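Local coordinates for ribosome-associated protein Y (PSrp-1) (PDB 3KA5) that is the C-terminal domain of a long-form hibernation-promoting factor that probably helps join active 70S ribosomes into translationally silent 100S dimers, at residues B[4-7]-B[8-12]. Sequence-based numbering, arbitrary orientation.
Sequences KTKR and FAIKP
The looping connection that leaves the N-terminal strand 2-6 and leads toward helix 15-25 is a compact example of an arginine side chain bridging successive carbonyls of its own loop: Arg7 reaches forward to the backbone oxygens of Ala9 and Ile10. Reaching the two carbonyls takes an extended start, with Arg7 CG anti to the backbone N, followed by a bend at chi3 (69°) that brings the guanidinium alongside the loop. There Arg7 NE donates to Ala9 O at 2.7 Å in a nearly straight bond, 169° at the hydrogen. The neighbouring carbonyl takes a second, looser bond, from Arg7 NH2 to Ile10 O at 3.2 Å, and this one is clearly bent, 142° at the hydrogen. Both oxygens lie close to the guanidinium plane, so they meet its edge, whereas seen from the acceptors the approach is less regular: NE is tilted from the Ala9 carbonyl plane, and NH2 stands above that of Ile10. The aliphatic part of the arginine follows the same path, with Arg7 CD 3.6 Å from Ala9 O. A lesser contact comes from Lys6, whose NZ ends 4.3 Å from Ile10 CD1. Around this local loop, Arg7 also packs on Val31 and Gln33 of strand 29-34 and on Pro56 of the second subunit, while Ala9 is buried against Phe30. Just before the loop, Lys4, Thr5 and Lys6 pair in parallel with a strand of that other subunit, continuing the sheet across the dimer interface. Two bonds from different nitrogens restrict rotation of the guanidinium and tie two consecutive carbonyls to the residue just after the strand; its positive charge probably strengthens both bonds.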
loop_
_atom_site.group_PDB
_atom_site.type_symbol
_atom_site.label_atom_id
_atom_site.label_comp_id
_atom_site.label_asym_id
_atom_site.label_seq_id
_atom_site.Cartn_x
_atom_site.Cartn_y
_atom_site.Cartn_z
ATOM N N LYS B 4 -3.797 -5.279 -12.786
ATOM C CA LYS B 4 -2.416 -5.074 -12.380
ATOM C C LYS B 4 -1.846 -3.811 -12.995
ATOM O O LYS B 4 -1.871 -3.630 -14.215
ATOM C CB LYS B 4 -1.565 -6.283 -12.782
ATOM C CG LYS B 4 -2.055 -7.572 -12.160
ATOM C CD LYS B 4 -1.208 -8.751 -12.576
ATOM C CE LYS B 4 -1.693 -10.029 -11.909
ATOM N NZ LYS B 4 -0.846 -11.187 -12.293
ATOM N N THR B 5 -1.357 -2.928 -12.132
ATOM C CA THR B 5 -0.753 -1.677 -12.564
ATOM C C THR B 5 0.559 -1.501 -11.815
ATOM O O THR B 5 0.786 -2.112 -10.762
ATOM C CB THR B 5 -1.649 -0.458 -12.257
ATOM O OG1 THR B 5 -1.808 -0.324 -10.839
ATOM C CG2 THR B 5 -3.010 -0.625 -12.907
ATOM N N LYS B 6 1.430 -0.670 -12.372
ATOM C CA LYS B 6 2.712 -0.408 -11.753
ATOM C C LYS B 6 2.574 0.793 -10.825
ATOM O O LYS B 6 1.767 1.686 -11.077
ATOM C CB LYS B 6 3.766 -0.116 -12.826
ATOM C CG LYS B 6 5.162 0.103 -12.269
ATOM C CD LYS B 6 6.199 0.318 -13.372
ATOM C CE LYS B 6 5.999 1.642 -14.096
ATOM N NZ LYS B 6 7.069 1.878 -15.108
ATOM N N ARG B 7 3.352 0.798 -9.746
ATOM C CA ARG B 7 3.344 1.898 -8.788
ATOM C C ARG B 7 3.533 3.204 -9.558
ATOM O O ARG B 7 4.458 3.328 -10.365
ATOM C CB ARG B 7 4.486 1.728 -7.787
ATOM C CG ARG B 7 4.481 2.735 -6.662
ATOM C CD ARG B 7 5.708 2.564 -5.785
ATOM N NE ARG B 7 6.936 2.952 -6.471
ATOM C CZ ARG B 7 8.011 2.176 -6.583
ATOM N NH1 ARG B 7 8.016 0.956 -6.061
ATOM N NH2 ARG B 7 9.090 2.624 -7.211
ATOM N N PHE B 8 2.666 4.177 -9.301
ATOM C CA PHE B 8 2.734 5.449 -10.011
ATOM C C PHE B 8 3.974 6.273 -9.691
ATOM O O PHE B 8 4.636 6.782 -10.603
ATOM C CB PHE B 8 1.490 6.286 -9.724
ATOM C CG PHE B 8 1.208 7.323 -10.775
ATOM C CD1 PHE B 8 0.578 6.969 -11.962
ATOM C CD2 PHE B 8 1.609 8.639 -10.598
ATOM C CE1 PHE B 8 0.354 7.915 -12.962
ATOM C CE2 PHE B 8 1.391 9.594 -11.591
ATOM C CZ PHE B 8 0.762 9.229 -12.775
ATOM N N ALA B 9 4.278 6.422 -8.402
ATOM C CA ALA B 9 5.442 7.195 -7.970
ATOM C C ALA B 9 6.695 6.356 -8.159
ATOM O O ALA B 9 7.053 5.554 -7.301
ATOM C CB ALA B 9 5.295 7.599 -6.501
ATOM N N ILE B 10 7.368 6.569 -9.283
ATOM C CA ILE B 10 8.564 5.816 -9.634
ATOM C C ILE B 10 9.816 6.119 -8.818
ATOM O O ILE B 10 10.542 5.210 -8.430
ATOM C CB ILE B 10 8.900 6.017 -11.128
ATOM C CG1 ILE B 10 7.710 5.571 -11.986
ATOM C CG2 ILE B 10 10.162 5.251 -11.483
ATOM C CD1 ILE B 10 7.906 5.765 -13.492
ATOM N N LYS B 11 10.062 7.395 -8.559
ATOM C CA LYS B 11 11.248 7.815 -7.825
ATOM C C LYS B 11 11.054 7.868 -6.314
ATOM O O LYS B 11 9.975 8.213 -5.825
ATOM C CB LYS B 11 11.698 9.176 -8.359
ATOM C CG LYS B 11 11.888 9.150 -9.873
ATOM C CD LYS B 11 12.022 10.534 -10.486
ATOM C CE LYS B 11 13.417 11.100 -10.329
ATOM N NZ LYS B 11 13.563 12.362 -11.112
ATOM N N PRO B 12 12.104 7.521 -5.553
ATOM C CA PRO B 12 12.071 7.524 -4.086
ATOM C C PRO B 12 11.763 8.903 -3.523
ATOM O O PRO B 12 12.160 9.921 -4.095
ATOM C CB PRO B 12 13.478 7.068 -3.707
ATOM C CG PRO B 12 13.876 6.202 -4.857
ATOM C CD PRO B 12 13.396 7.008 -6.038
#